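Local coordinates for protein sulfite reductase [ferredoxin] (Mycobacterium tuberculosis, PDB 1ZJ8) that reduces sulfite to sulfide with electrons from ferredoxin, using a siroheme and a [4Fe-4S] cluster, and probably serves the biosynthesis of sulfur-containing amino acids and cofactors, at residues W77-Q82 with K103-R108; A377-D382 with L395-A400. All coordinates share one frame; numbering follows the deposited sequence.

Overall arrangement
From the N terminus, the chain first runs through strand 79-83, passes the short helix 97-100 and returns as strand 104-109. Contact 1 closes this loop as an antiparallel pair at one edge of a five-strand sheet, beside the siroheme. Contact 2 comes much later. Helix 366-379 ends there, strands 384-386 and 392-397 form a hairpin, and residues 395-400 come back against the helix end. Both segments belong to the second ferredoxin-like half domain. Their five-strand sheet also takes in strand 115-116 of the first half, as the sheet of contact 1 takes in strand 363-365 of the second. The centres of contact 1 and contact 2 are about 34 Å apart. They follow in series, neither nested nor crossed.

Contact 1: residues W77-Q82 with K103-R108; sequences WGLYTQ and KYFMMR. With SRM (siroheme), chain E.
Tyr80 and Met106 face each other as a hydrogen-bonded pair of an antiparallel beta ladder, and their side chains lie on the siroheme side of the sheet. Tyr80 N donates to Met106 O at 3.1 Å, and Met106 N returns a bond to Tyr80 O. The two side chains run side by side in the same direction. CG of Met106 is anti to the backbone N (chi1 -178°). The chain then bends and brings CE to 3.8 Å from CB of Tyr80. The siroheme methyl CMA sits 3.5 Å above the Tyr80 ring plane, over its centre. The same ring is joined covalently from CE2 to SG of Cys172, the Cys-Tyr bond of this active site, a link that should limit its rotation.

On the other face Leu79 lies side by side with Met107, and its CD2 touches Met107 CG. It also crosses Phe105 obliquely, with Leu79 CD2 3.9 Å from Phe105 CB. Leu70 of helix 67-73 packs on Phe105, and Ile157 of helix 154-162 on Met107. At the far end, Gln82 lies alongside Tyr104, with CG 3.6 Å from Tyr104 CB. Gln82 OE1 accepts a bond from Trp148 N.

Arg108 N bonds Gly78 O. The Arg108 guanidinium bonds Gln145 OE1 through NE and Ala171 O through NH1. A siroheme carboxylate lies over one face of it, with Arg108 NH1 3.0 Å from O2B.

Contact 2: residues A377-D382 with L395-A400; sequences ARAGSD and LDIPDA
A Schellman motif ends helix 366-379 in the second ferredoxin-like half domain, and the residues around this turn rest on the end of strand 392-397. Ala379 and Ser381 make the contact from the helix side. Leu395, Ile397 and Pro398 meet them from the strand side. Gly380, the first residue past the helix, has a positive phi, and its N bonds back to Ala377 O at 3.0 Å.

The polar link is Ser381 OG to Leu395 O, a hydrogen bond of 2.9 Å. OG is anti to the backbone N (chi1 157°), which turns the hydroxyl to the strand. It approaches the carbonyl with a C=O...donor angle of 153° and is tilted 22° from the carbonyl plane. The same OG also has a weak hydrogen bond with Arg383 N.

The apolar part centres on Ile397. Its CD1 touches Ala379 CB at 4.1 Å and Ser381 CB at 4.0 Å, so one methyl bridges the helix end and the residue after the turn. The contact joins the end of helix 366-379 to the end of strand 392-397. Helix 399-411 packs on Ile397 as well, through Leu402 and Leu405.

A G1 beta bulge sets Asp396 and Ile397 opposite the single residue Asn353 of the neighbouring strand. Asp396 has a positive phi here, and its OD1 forms a salt bridge with Arg383 NH1. The contact is far from both cofactors and is plain packing within the half domain. Just past the bulge, the ring of Pro398 lies by the helix end, with CD 3.6 Å from Ala379 O.

Contact 1: residues W77-Q82 with K103-R108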
# COMPACT_ATOMS: atom_id res chain seq x y z
N TRP A 77 -9.98 -12.71 -6.16
CA TRP A 77 -10.18 -11.88 -7.34
C TRP A 77 -10.33 -10.41 -7.01
O TRP A 77 -10.82 -9.63 -7.83
CB TRP A 77 -11.38 -12.38 -8.15
CG TRP A 77 -11.12 -13.71 -8.73
CD1 TRP A 77 -11.49 -14.90 -8.21
CD2 TRP A 77 -10.38 -14.00 -9.92
NE1 TRP A 77 -11.05 -15.92 -9.00
CE2 TRP A 77 -10.36 -15.40 -10.07
CE3 TRP A 77 -9.74 -13.21 -10.89
CZ2 TRP A 77 -9.73 -16.04 -11.15
CZ3 TRP A 77 -9.11 -13.85 -11.96
CH2 TRP A 77 -9.11 -15.26 -12.07
N GLY A 78 -9.88 -10.00 -5.83
CA GLY A 78 -9.91 -8.59 -5.46
C GLY A 78 -11.31 -8.02 -5.21
O GLY A 78 -11.51 -6.80 -5.34
N LEU A 79 -12.26 -8.89 -4.85
CA LEU A 79 -13.62 -8.48 -4.49
C LEU A 79 -13.76 -8.62 -3.00
O LEU A 79 -13.72 -9.71 -2.45
CB LEU A 79 -14.67 -9.30 -5.20
CG LEU A 79 -14.78 -8.91 -6.67
CD1 LEU A 79 -15.33 -10.08 -7.49
CD2 LEU A 79 -15.62 -7.65 -6.88
N TYR A 80 -13.86 -7.47 -2.36
CA TYR A 80 -13.99 -7.36 -0.93
C TYR A 80 -15.38 -6.68 -0.75
O TYR A 80 -15.76 -5.75 -1.48
CB TYR A 80 -12.81 -6.52 -0.39
CG TYR A 80 -11.61 -7.23 0.31
CD1 TYR A 80 -11.73 -7.56 1.66
CD2 TYR A 80 -10.33 -7.44 -0.32
CE1 TYR A 80 -10.67 -8.14 2.37
CE2 TYR A 80 -9.26 -8.01 0.41
CZ TYR A 80 -9.46 -8.36 1.75
OH TYR A 80 -8.44 -8.93 2.48
N THR A 81 -16.16 -7.19 0.20
CA THR A 81 -17.49 -6.65 0.51
C THR A 81 -17.36 -5.23 1.11
O THR A 81 -16.44 -4.99 1.90
CB THR A 81 -18.17 -7.63 1.51
OG1 THR A 81 -19.57 -7.72 1.24
CG2 THR A 81 -17.88 -7.24 2.97
N GLN A 82 -18.24 -4.28 0.77
CA GLN A 82 -18.11 -2.93 1.34
C GLN A 82 -19.09 -2.65 2.51
O GLN A 82 -20.10 -3.34 2.66
CB GLN A 82 -18.17 -1.84 0.24
CG GLN A 82 -19.55 -1.47 -0.34
CD GLN A 82 -19.55 -0.13 -1.12
OE1 GLN A 82 -18.84 0.04 -2.12
NE2 GLN A 82 -20.36 0.82 -0.65
N LYS A 103 -24.60 -4.77 0.06
CA LYS A 103 -24.81 -5.53 -1.19
C LYS A 103 -23.89 -5.05 -2.30
O LYS A 103 -24.13 -5.34 -3.49
CB LYS A 103 -26.28 -5.46 -1.68
CG LYS A 103 -26.58 -4.42 -2.84
CD LYS A 103 -27.91 -4.72 -3.54
CE LYS A 103 -28.39 -3.58 -4.43
NZ LYS A 103 -27.75 -3.65 -5.76
N TYR A 104 -22.84 -4.30 -1.94
CA TYR A 104 -21.92 -3.71 -2.91
C TYR A 104 -20.49 -4.14 -2.61
O TYR A 104 -20.18 -4.57 -1.50
CB TYR A 104 -22.06 -2.18 -2.89
CG TYR A 104 -23.39 -1.66 -3.40
CD1 TYR A 104 -23.65 -1.60 -4.77
CD2 TYR A 104 -24.40 -1.24 -2.52
CE1 TYR A 104 -24.85 -1.12 -5.25
CE2 TYR A 104 -25.62 -0.76 -2.99
CZ TYR A 104 -25.84 -0.71 -4.36
OH TYR A 104 -27.04 -0.23 -4.88
N PHE A 105 -19.61 -4.02 -3.60
CA PHE A 105 -18.22 -4.47 -3.48
C PHE A 105 -17.20 -3.36 -3.72
O PHE A 105 -17.38 -2.51 -4.59
CB PHE A 105 -17.94 -5.59 -4.50
CG PHE A 105 -18.71 -6.84 -4.23
CD1 PHE A 105 -19.95 -7.07 -4.86
CD2 PHE A 105 -18.22 -7.80 -3.34
CE1 PHE A 105 -20.68 -8.22 -4.61
CE2 PHE A 105 -18.94 -8.96 -3.08
CZ PHE A 105 -20.17 -9.18 -3.72
N MET A 106 -16.13 -3.40 -2.94
CA MET A 106 -14.90 -2.76 -3.34
C MET A 106 -14.25 -3.71 -4.35
O MET A 106 -14.18 -4.93 -4.11
CB MET A 106 -13.98 -2.57 -2.13
CG MET A 106 -12.65 -1.85 -2.44
SD MET A 106 -11.33 -2.90 -3.17
CE MET A 106 -10.65 -3.65 -1.68
N MET A 107 -13.78 -3.18 -5.48
CA MET A 107 -13.01 -3.99 -6.42
C MET A 107 -11.63 -3.37 -6.67
O MET A 107 -11.52 -2.17 -6.93
CB MET A 107 -13.77 -4.17 -7.73
CG MET A 107 -13.09 -5.18 -8.65
SD MET A 107 -14.02 -5.50 -10.18
CE MET A 107 -13.75 -3.99 -11.09
N ARG A 108 -10.59 -4.20 -6.58
CA ARG A 108 -9.20 -3.77 -6.55
C ARG A 108 -8.49 -4.24 -7.81
O ARG A 108 -8.39 -5.44 -8.06
CB ARG A 108 -8.49 -4.36 -5.31
CG ARG A 108 -7.01 -3.98 -5.13
CD ARG A 108 -6.39 -4.62 -3.88
NE ARG A 108 -6.93 -4.06 -2.64
CZ ARG A 108 -6.56 -4.42 -1.41
NH1 ARG A 108 -5.64 -5.34 -1.20
NH2 ARG A 108 -7.11 -3.84 -0.36
FE SRM E . -4.90 -3.07 3.73
CHA SRM E . -7.37 -4.93 5.18
CHB SRM E . -7.19 -0.88 2.66
CHC SRM E . -2.54 -1.33 2.32
CHD SRM E . -2.81 -3.78 6.39
NA SRM E . -6.89 -3.03 3.72
C1A SRM E . -7.75 -3.94 4.24
C2A SRM E . -9.16 -3.80 3.75
CMA SRM E . -9.39 -4.77 2.64
CDA SRM E . -10.17 -3.87 4.85
CEA SRM E . -10.98 -5.12 5.05
O3A SRM E . -10.38 -6.16 5.33
O4A SRM E . -12.21 -5.11 4.92
C3A SRM E . -9.12 -2.40 3.24
CAA SRM E . -9.89 -2.17 1.98
CBA SRM E . -11.26 -1.79 2.48
CCA SRM E . -11.93 -0.84 1.53
O1A SRM E . -11.24 0.06 1.01
O2A SRM E . -13.14 -1.00 1.28
C4A SRM E . -7.67 -2.08 3.18
NB SRM E . -4.90 -1.49 2.56
C1B SRM E . -5.90 -0.70 2.15
C2B SRM E . -5.52 0.32 1.12
CMB SRM E . -6.54 0.53 0.04
CDB SRM E . -5.33 1.62 1.84
CEB SRM E . -4.96 2.82 1.05
O3B SRM E . -5.73 3.79 0.89
O4B SRM E . -3.84 2.81 0.53
C3B SRM E . -4.20 -0.26 0.68
CAB SRM E . -4.40 -1.25 -0.44
CBB SRM E . -3.17 -1.40 -1.29
CCB SRM E . -3.32 -2.56 -2.23
O1B SRM E . -3.59 -2.37 -3.41
O2B SRM E . -3.16 -3.71 -1.85
C4B SRM E . -3.84 -1.07 1.89
NC SRM E . -3.12 -2.55 4.30
C1C SRM E . -2.20 -1.97 3.50
C2C SRM E . -0.98 -1.74 4.13
CDC SRM E . 0.17 -0.91 3.69
CEC SRM E . 1.23 -1.46 2.82
O3C SRM E . 1.08 -2.59 2.29
O4C SRM E . 2.24 -0.75 2.69
C3C SRM E . -1.12 -2.41 5.31
CAC SRM E . 0.02 -2.41 6.28
CBC SRM E . 1.28 -3.19 5.97
CCC SRM E . 1.05 -4.65 6.28
O1C SRM E . 0.29 -5.35 5.56
O2C SRM E . 1.63 -5.11 7.30
C4C SRM E . -2.38 -2.95 5.36
ND SRM E . -4.95 -4.40 5.25
C1D SRM E . -4.08 -4.36 6.28
C2D SRM E . -4.65 -5.04 7.38
CAD SRM E . -3.81 -5.73 8.44
CBD SRM E . -3.49 -7.18 8.26
CCD SRM E . -2.56 -7.94 9.17
O1D SRM E . -1.50 -8.36 8.67
O2D SRM E . -2.85 -8.13 10.38
C3D SRM E . -5.89 -5.48 6.97
CDD SRM E . -6.67 -6.60 7.61
CED SRM E . -6.33 -8.06 7.40
O3D SRM E . -5.56 -8.42 6.51
O4D SRM E . -6.83 -8.94 8.12
C4D SRM E . -6.06 -5.09 5.65

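Contact 2: residues A377-D382 with L395-A400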
# COMPACT_ATOMS: atom_id res chain seq x y z
N ALA A 377 -2.35 12.02 -24.12
CA ALA A 377 -2.37 11.98 -25.59
C ALA A 377 -1.93 13.31 -26.15
O ALA A 377 -1.07 13.33 -27.03
CB ALA A 377 -3.72 11.63 -26.13
N ARG A 378 -2.49 14.41 -25.65
CA ARG A 378 -2.00 15.76 -26.03
C ARG A 378 -0.48 15.92 -25.87
O ARG A 378 0.14 16.68 -26.58
CB ARG A 378 -2.70 16.87 -25.22
CG ARG A 378 -3.72 17.66 -26.00
CD ARG A 378 -4.31 18.85 -25.23
NE ARG A 378 -4.77 19.91 -26.15
CZ ARG A 378 -4.10 21.05 -26.45
NH1 ARG A 378 -2.90 21.33 -25.89
NH2 ARG A 378 -4.63 21.92 -27.30
N ALA A 379 0.12 15.22 -24.92
CA ALA A 379 1.54 15.38 -24.64
C ALA A 379 2.39 14.29 -25.31
O ALA A 379 3.62 14.31 -25.23
CB ALA A 379 1.77 15.37 -23.13
N GLY A 380 1.73 13.35 -25.99
CA GLY A 380 2.44 12.31 -26.72
C GLY A 380 2.99 11.21 -25.85
O GLY A 380 3.92 10.50 -26.27
N SER A 381 2.40 11.02 -24.66
CA SER A 381 2.85 10.02 -23.68
C SER A 381 1.92 8.83 -23.55
O SER A 381 0.70 9.01 -23.49
CB SER A 381 3.02 10.65 -22.29
OG SER A 381 2.93 9.68 -21.24
N ASP A 382 2.49 7.64 -23.47
CA ASP A 382 1.75 6.40 -23.29
C ASP A 382 2.19 5.65 -22.04
O ASP A 382 1.87 4.45 -21.92
CB ASP A 382 1.97 5.50 -24.50
CG ASP A 382 1.07 4.26 -24.52
OD1 ASP A 382 -0.18 4.42 -24.52
OD2 ASP A 382 1.63 3.13 -24.56
N LEU A 395 5.26 9.74 -17.54
CA LEU A 395 6.58 9.81 -18.18
C LEU A 395 6.56 10.37 -19.61
O LEU A 395 5.49 10.56 -20.20
CB LEU A 395 7.20 8.41 -18.19
CG LEU A 395 7.11 7.60 -16.91
CD1 LEU A 395 7.83 6.30 -17.12
CD2 LEU A 395 7.71 8.35 -15.77
N ASP A 396 7.75 10.61 -20.16
CA ASP A 396 7.93 10.97 -21.57
C ASP A 396 7.23 12.27 -21.95
O ASP A 396 6.62 12.34 -23.01
CB ASP A 396 7.45 9.85 -22.47
CG ASP A 396 7.81 8.47 -21.96
OD1 ASP A 396 8.63 8.37 -21.02
OD2 ASP A 396 7.24 7.48 -22.48
N ILE A 397 7.30 13.27 -21.07
CA ILE A 397 6.82 14.62 -21.37
C ILE A 397 8.00 15.42 -21.94
O ILE A 397 8.97 15.72 -21.21
CB ILE A 397 6.25 15.36 -20.08
CG1 ILE A 397 5.23 14.51 -19.32
CG2 ILE A 397 5.61 16.69 -20.45
CD1 ILE A 397 4.15 13.89 -20.17
N PRO A 398 7.93 15.78 -23.24
CA PRO A 398 8.96 16.68 -23.77
C PRO A 398 8.83 18.12 -23.26
O PRO A 398 7.74 18.56 -22.90
CB PRO A 398 8.74 16.61 -25.29
CG PRO A 398 7.32 16.25 -25.45
CD PRO A 398 6.95 15.40 -24.26
N ASP A 399 9.96 18.83 -23.23
CA ASP A 399 10.03 20.19 -22.70
C ASP A 399 9.01 21.15 -23.31
O ASP A 399 8.40 21.94 -22.59
CB ASP A 399 11.44 20.78 -22.89
CG ASP A 399 12.43 20.25 -21.88
OD1 ASP A 399 12.00 19.74 -20.85
OD2 ASP A 399 13.65 20.36 -22.11
N ALA A 400 8.83 21.10 -24.62
CA ALA A 400 7.88 21.98 -25.29
C ALA A 400 6.45 21.91 -24.71
O ALA A 400 5.74 22.91 -24.64
CB ALA A 400 7.85 21.64 -26.78